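Local coordinates for protein flavodoxin (Lactobacillus reuteri, PDB 5VEG) that binds flavin mononucleotide and probably serves as a low-potential electron donor to redox enzymes, in association with a bacterial microcompartment, at residues 42-47 against 117-122; 99-104 against 133-138. One frame throughout, in Å; residues are numbered along the deposited sequence.

Contact 1. Residues 42-47 against 117-122; sequences GNNEEV and AGSGDK. With FMN (flavin mononucleotide), chain D.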
loop_
_atom_site.group_PDB
_atom_site.type_symbol
_atom_site.label_atom_id
_atom_site.label_comp_id
_atom_site.label_asym_id
_atom_site.label_seq_id
_atom_site.Cartn_x
_atom_site.Cartn_y
_atom_site.Cartn_z
ATOM N N GLY A 42 -6.666 -1.616 13.337
ATOM C CA GLY A 42 -6.316 -0.242 13.068
ATOM C C GLY A 42 -4.872 0.021 12.707
ATOM O O GLY A 42 -4.560 1.142 12.293
ATOM N N ASN A 43 -3.971 -0.957 12.871
ATOM C CA ASN A 43 -2.556 -0.687 12.637
ATOM C C ASN A 43 -2.295 -0.304 11.181
ATOM O O ASN A 43 -1.542 0.632 10.908
ATOM C CB ASN A 43 -1.704 -1.902 13.033
ATOM C CG ASN A 43 -1.597 -2.069 14.551
ATOM O OD1 ASN A 43 -1.819 -1.123 15.305
ATOM N ND2 ASN A 43 -1.274 -3.285 14.997
ATOM N N ASN A 44 -2.893 -1.027 10.237
ATOM C CA ASN A 44 -2.661 -0.740 8.826
ATOM C C ASN A 44 -3.411 0.483 8.349
ATOM O O ASN A 44 -2.996 1.097 7.357
ATOM C CB ASN A 44 -3.037 -1.948 7.988
ATOM C CG ASN A 44 -1.959 -2.994 8.012
ATOM O OD1 ASN A 44 -1.029 -2.940 7.214
ATOM N ND2 ASN A 44 -2.059 -3.943 8.945
ATOM N N GLU A 45 -4.502 0.853 9.025
ATOM C CA GLU A 45 -5.111 2.151 8.762
ATOM C C GLU A 45 -4.223 3.270 9.283
ATOM O O GLU A 45 -4.093 4.322 8.644
ATOM C CB GLU A 45 -6.501 2.222 9.394
ATOM C CG GLU A 45 -7.119 3.590 9.280
ATOM C CD GLU A 45 -8.532 3.656 9.820
ATOM O OE1 GLU A 45 -9.104 2.594 10.169
ATOM O OE2 GLU A 45 -9.070 4.787 9.870
ATOM N N GLU A 46 -3.596 3.053 10.442
ATOM C CA GLU A 46 -2.575 3.980 10.921
ATOM C C GLU A 46 -1.451 4.135 9.900
ATOM O O GLU A 46 -1.026 5.259 9.602
ATOM C CB GLU A 46 -2.027 3.491 12.270
ATOM C CG GLU A 46 -1.237 4.504 13.056
ATOM C CD GLU A 46 -0.902 4.002 14.469
ATOM O OE1 GLU A 46 -1.472 2.970 14.898
ATOM O OE2 GLU A 46 -0.076 4.643 15.153
ATOM N N VAL A 47 -0.971 3.021 9.336
ATOM C CA VAL A 47 0.090 3.093 8.324
ATOM C C VAL A 47 -0.384 3.898 7.119
ATOM O O VAL A 47 0.323 4.781 6.621
ATOM C CB VAL A 47 0.537 1.683 7.906
ATOM C CG1 VAL A 47 1.474 1.741 6.662
ATOM C CG2 VAL A 47 1.207 0.940 9.097
ATOM N N ALA A 117 2.871 -1.303 1.594
ATOM C CA ALA A 117 3.345 -1.269 2.968
ATOM C C ALA A 117 2.413 -2.121 3.819
ATOM O O ALA A 117 1.289 -2.432 3.417
ATOM C CB ALA A 117 3.434 0.181 3.490
ATOM N N GLY A 118 2.883 -2.518 4.999
ATOM C CA GLY A 118 2.045 -3.326 5.858
ATOM C C GLY A 118 2.550 -3.349 7.282
ATOM O O GLY A 118 3.751 -3.232 7.536
ATOM N N SER A 119 1.613 -3.474 8.208
ATOM C CA SER A 119 1.939 -3.796 9.590
ATOM C C SER A 119 1.593 -5.261 9.813
ATOM O O SER A 119 0.510 -5.715 9.428
ATOM C CB SER A 119 1.167 -2.909 10.572
ATOM O OG SER A 119 1.120 -3.513 11.860
ATOM N N GLY A 120 2.532 -6.003 10.388
ATOM C CA GLY A 120 2.312 -7.392 10.687
ATOM C C GLY A 120 3.054 -7.712 11.972
ATOM O O GLY A 120 3.345 -6.820 12.773
ATOM N N ASP A 121 3.412 -8.966 12.155
ATOM C CA ASP A 121 4.006 -9.421 13.409
ATOM C C ASP A 121 5.203 -10.294 13.083
ATOM O O ASP A 121 5.039 -11.380 12.518
ATOM C CB ASP A 121 2.968 -10.184 14.243
ATOM C CG ASP A 121 3.453 -10.494 15.658
ATOM O OD1 ASP A 121 4.679 -10.643 15.830
ATOM O OD2 ASP A 121 2.602 -10.599 16.581
ATOM N N LYS A 122 6.405 -9.829 13.458
ATOM C CA LYS A 122 7.626 -10.585 13.178
ATOM C C LYS A 122 7.640 -11.967 13.825
ATOM O O LYS A 122 8.386 -12.836 13.365
ATOM C CB LYS A 122 8.857 -9.789 13.628
ATOM C CG LYS A 122 9.085 -8.563 12.747
ATOM C CD LYS A 122 10.385 -7.808 13.036
ATOM C CE LYS A 122 10.489 -6.579 12.121
ATOM N NZ LYS A 122 11.719 -5.764 12.368
HETATM N N1 FMN D . 1.228 -11.018 10.913
HETATM C C2 FMN D . 2.109 -11.406 9.924
HETATM O O2 FMN D . 2.956 -10.613 9.524
HETATM N N3 FMN D . 2.050 -12.679 9.398
HETATM C C4 FMN D . 1.111 -13.581 9.853
HETATM O O4 FMN D . 1.079 -14.704 9.360
HETATM C C4A FMN D . 0.217 -13.205 10.857
HETATM N N5 FMN D . -0.737 -14.089 11.332
HETATM C C5A FMN D . -1.610 -13.669 12.328
HETATM C C6 FMN D . -2.582 -14.539 12.834
HETATM C C7 FMN D . -3.458 -14.112 13.839
HETATM C C7M FMN D . -4.505 -15.041 14.390
HETATM C C8 FMN D . -3.358 -12.822 14.349
HETATM C C8M FMN D . -4.297 -12.368 15.432
HETATM C C9 FMN D . -2.390 -11.951 13.855
HETATM C C9A FMN D . -1.532 -12.377 12.841
HETATM N N10 FMN D . -0.589 -11.498 12.357
HETATM C C10 FMN D . 0.288 -11.914 11.381
HETATM C "C1'" FMN D . -0.477 -10.132 12.966
HETATM C "C2'" FMN D . -1.231 -8.985 12.306
HETATM O "O2'" FMN D . -0.844 -8.911 10.958
HETATM C "C3'" FMN D . -0.732 -7.745 13.026
HETATM O "O3'" FMN D . -1.185 -7.709 14.366
HETATM C "C4'" FMN D . -1.149 -6.462 12.337
HETATM O "O4'" FMN D . -0.555 -5.386 13.020
HETATM C "C5'" FMN D . -2.656 -6.283 12.402
HETATM O "O5'" FMN D . -2.963 -5.177 11.580
HETATM P P FMN D . -4.375 -4.414 11.720
HETATM O O1P FMN D . -4.426 -3.775 13.091
HETATM O O2P FMN D . -4.392 -3.337 10.650
HETATM O O3P FMN D . -5.509 -5.386 11.596
#

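Contact 2. Residues 99-104 against 133-138; sequences DFYDDL and DHFDDA. With CD (cadmium ion), chain E; NA (sodium ion), chain F.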
loop_
_atom_site.group_PDB
_atom_site.type_symbol
_atom_site.label_atom_id
_atom_site.label_comp_id
_atom_site.label_asym_id
_atom_site.label_seq_id
_atom_site.Cartn_x
_atom_site.Cartn_y
_atom_site.Cartn_z
ATOM N N ASP A 99 -10.757 -9.830 -3.807
ATOM C CA ASP A 99 -11.279 -9.389 -5.095
ATOM C C ASP A 99 -10.462 -8.231 -5.658
ATOM O O ASP A 99 -10.032 -8.262 -6.822
ATOM C CB ASP A 99 -12.733 -8.992 -4.942
ATOM C CG ASP A 99 -13.291 -8.471 -6.224
ATOM O OD1 ASP A 99 -13.196 -9.208 -7.222
ATOM O OD2 ASP A 99 -13.754 -7.322 -6.229
ATOM N N PHE A 100 -10.238 -7.202 -4.835
ATOM C CA PHE A 100 -9.362 -6.091 -5.193
ATOM C C PHE A 100 -8.005 -6.584 -5.669
ATOM O O PHE A 100 -7.497 -6.135 -6.702
ATOM C CB PHE A 100 -9.210 -5.168 -3.978
ATOM C CG PHE A 100 -8.499 -3.862 -4.261
ATOM C CD1 PHE A 100 -7.109 -3.809 -4.354
ATOM C CD2 PHE A 100 -9.214 -2.682 -4.356
ATOM C CE1 PHE A 100 -6.460 -2.607 -4.576
ATOM C CE2 PHE A 100 -8.569 -1.478 -4.563
ATOM C CZ PHE A 100 -7.195 -1.442 -4.674
ATOM N N TYR A 101 -7.389 -7.490 -4.899
ATOM C CA TYR A 101 -6.096 -8.062 -5.270
ATOM C C TYR A 101 -6.153 -8.716 -6.649
ATOM O O TYR A 101 -5.292 -8.471 -7.500
ATOM C CB TYR A 101 -5.668 -9.073 -4.201
ATOM C CG TYR A 101 -4.518 -9.992 -4.560
ATOM C CD1 TYR A 101 -3.204 -9.523 -4.585
ATOM C CD2 TYR A 101 -4.736 -11.344 -4.813
ATOM C CE1 TYR A 101 -2.145 -10.373 -4.875
ATOM C CE2 TYR A 101 -3.685 -12.203 -5.109
ATOM C CZ TYR A 101 -2.391 -11.717 -5.133
ATOM O OH TYR A 101 -1.347 -12.571 -5.434
ATOM N N ASP A 102 -7.161 -9.565 -6.881
ATOM C CA ASP A 102 -7.307 -10.224 -8.178
ATOM C C ASP A 102 -7.566 -9.212 -9.294
ATOM O O ASP A 102 -6.937 -9.275 -10.362
ATOM C CB ASP A 102 -8.430 -11.263 -8.099
ATOM C CG ASP A 102 -8.637 -12.014 -9.410
ATOM O OD1 ASP A 102 -7.672 -12.624 -9.922
ATOM O OD2 ASP A 102 -9.775 -12.001 -9.927
ATOM N N ASP A 103 -8.461 -8.249 -9.057
ATOM C CA ASP A 103 -8.733 -7.235 -10.076
ATOM C C ASP A 103 -7.495 -6.412 -10.407
ATOM O O ASP A 103 -7.322 -5.983 -11.553
ATOM C CB ASP A 103 -9.847 -6.307 -9.615
ATOM C CG ASP A 103 -11.187 -6.999 -9.530
ATOM O OD1 ASP A 103 -11.313 -8.183 -9.927
ATOM O OD2 ASP A 103 -12.112 -6.331 -9.056
ATOM N N LEU A 104 -6.638 -6.172 -9.416
ATOM C CA LEU A 104 -5.420 -5.400 -9.639
ATOM C C LEU A 104 -4.552 -6.040 -10.716
ATOM O O LEU A 104 -4.100 -5.367 -11.654
ATOM C CB LEU A 104 -4.650 -5.291 -8.325
ATOM C CG LEU A 104 -3.727 -4.121 -8.036
ATOM C CD1 LEU A 104 -4.478 -2.805 -8.176
ATOM C CD2 LEU A 104 -3.165 -4.302 -6.604
ATOM N N ASP A 133 4.191 -8.607 0.174
ATOM C CA ASP A 133 4.849 -9.253 -0.957
ATOM C C ASP A 133 3.852 -9.614 -2.048
ATOM O O ASP A 133 4.154 -9.474 -3.241
ATOM C CB ASP A 133 5.582 -10.514 -0.505
ATOM C CG ASP A 133 6.669 -10.226 0.504
ATOM O OD1 ASP A 133 7.385 -9.222 0.312
ATOM O OD2 ASP A 133 6.803 -11.002 1.484
ATOM N N HIS A 134 2.659 -10.085 -1.666
ATOM C CA HIS A 134 1.653 -10.423 -2.674
ATOM C C HIS A 134 1.204 -9.191 -3.453
ATOM O O HIS A 134 1.078 -9.237 -4.682
ATOM C CB HIS A 134 0.452 -11.106 -2.021
ATOM C CG HIS A 134 0.721 -12.527 -1.651
ATOM N ND1 HIS A 134 0.438 -13.038 -0.402
ATOM C CD2 HIS A 134 1.280 -13.537 -2.357
ATOM C CE1 HIS A 134 0.790 -14.309 -0.364
ATOM N NE2 HIS A 134 1.295 -14.637 -1.541
ATOM N N PHE A 135 0.932 -8.081 -2.759
ATOM C CA PHE A 135 0.459 -6.904 -3.483
ATOM C C PHE A 135 1.556 -6.292 -4.336
ATOM O O PHE A 135 1.275 -5.774 -5.427
ATOM C CB PHE A 135 -0.125 -5.867 -2.526
ATOM C CG PHE A 135 -1.590 -6.074 -2.259
ATOM C CD1 PHE A 135 -2.547 -5.634 -3.176
ATOM C CD2 PHE A 135 -2.012 -6.745 -1.121
ATOM C CE1 PHE A 135 -3.891 -5.834 -2.947
ATOM C CE2 PHE A 135 -3.364 -6.955 -0.880
ATOM C CZ PHE A 135 -4.307 -6.500 -1.794
ATOM N N ASP A 136 2.803 -6.346 -3.864
ATOM C CA ASP A 136 3.908 -5.868 -4.682
ATOM C C ASP A 136 4.030 -6.690 -5.961
ATOM O O ASP A 136 4.193 -6.138 -7.060
ATOM C CB ASP A 136 5.215 -5.902 -3.891
ATOM C CG ASP A 136 6.289 -5.040 -4.528
ATOM O OD1 ASP A 136 6.800 -5.443 -5.582
ATOM O OD2 ASP A 136 6.595 -3.953 -3.994
ATOM N N ASP A 137 3.940 -8.015 -5.837
ATOM C CA ASP A 137 3.890 -8.864 -7.025
ATOM C C ASP A 137 2.684 -8.531 -7.906
ATOM O O ASP A 137 2.799 -8.505 -9.134
ATOM C CB ASP A 137 3.862 -10.338 -6.616
ATOM C CG ASP A 137 5.227 -10.844 -6.153
ATOM O OD1 ASP A 137 6.244 -10.156 -6.388
ATOM O OD2 ASP A 137 5.280 -11.936 -5.562
ATOM N N ALA A 138 1.512 -8.291 -7.313
ATOM C CA ALA A 138 0.348 -8.009 -8.150
ATOM C C ALA A 138 0.553 -6.736 -8.963
ATOM O O ALA A 138 0.186 -6.673 -10.148
ATOM C CB ALA A 138 -0.918 -7.895 -7.306
HETATM CD CD CD E . -14.223 -7.444 -8.744
HETATM NA NA NA F . -13.825 -11.153 -8.354
HETATM O O HOH W 1 1.073 -11.869 -5.969
HETATM O O HOH W 2 -11.935 -10.558 -9.401
HETATM O O HOH W 3 -14.994 -5.023 -8.498
#

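Contact 1. Residues 42-47 against 117-122
Asn44 and Ser119 carry the polar part of this contact through a two-point grip of side-chain amide on strand backbone. The backbone N of Ser119 donates to Asn44 OD1 at 2.9 Å, nearly straight but from above the carbonyl plane, while Asn44 ND2 gives a hydrogen to Ser119 O at 3.2 Å, in the plane of its own amide. With CG anti to the carbonyl carbon (chi1 -79°), the Asn44 amide lies between strand and phosphate; having both ends engaged fixes its rotation, and ND2 also reaches FMN O2P at 3.0 Å.

Asn43 N donates to FMN O1P and Asn44 N to FMN O2P, so the helix start, with Gly42 as N-cap, is likely to stabilise the negative phosphate. Asn43 ND2 donates to FMN O4', and this hydroxyl donates in turn to Ser119 OG at 2.8 Å; OG is also hydrogen-bonded to Leu155 O, its strongest polar partner. Asp121 N holds flavin O2 at 3.1 Å.

Apolar packing is slight: Val47 CG1 meets Ala117 CB at 4.0 Å, beside Leu165 of helix 159-176. A helix N-terminus on the phosphate and a strand end leading to the flavin are characteristic of the flavodoxin FMN site.

Contact 2. Residues 99-104 against 133-138
Helices 99-104 and 133-138 run side by side in nearly the same direction, their axes at 29° and 9.8 Å apart at closest approach. Tyr101 bridges the gap. With CG anti to the backbone N (chi1 167°), its ring extends to the second helix and turns an edge to Phe135, CD1 standing over the centre of that ring's face in a T-shaped pair with planes at 73°. Tyr101 CE1 also rests on Ala138 CB at 3.7 Å, and water 1 links Tyr101 OH, at 2.6 Å, to the carbonyl of His134. An alanine in place of Tyr101 would probably leave that face of Phe135 without its aromatic partner and this water without its phenolic anchor.

Around the edge of Phe135, Leu104 CD2 lies in the ring plane, 3.7 Å from Phe135 CD1, and Phe100 CD1 approaches Phe135 CE1 at 4.1 Å. Away from this interface, Asp99 and Asp103, one turn apart, bind a cadmium ion, and Asp99 OD1 also holds a sodium ion.

On the side facing the sheet, Phe100 and Phe135 both rest on Val83 of strand 80-85, while Phe75 of helix 72-75 packs against Phe100 and Leu104, so both helices lie against the central sheet.

In the fold
Within one five-stranded parallel sheet flanked by helices, the two contacts illustrate how chemistry follows position. Both are largely buried, and their centres are about 17 Å apart. Contact 1 joins a helix to a strand at the end of the sheet where the cofactor binds, and is dominated by directional hydrogen bonds. Contact 2 joins two helices on the other side of the sheet and relies on aromatic and aliphatic packing, with one water bridging at the edge of the interface and the metal ions bound away from it, on helix 98-105. They have no element in common, yet strand 113-120 of contact 1 follows helix 98-105 and precedes helix 130-141, so contact 2 pairs the helices before and after that strand.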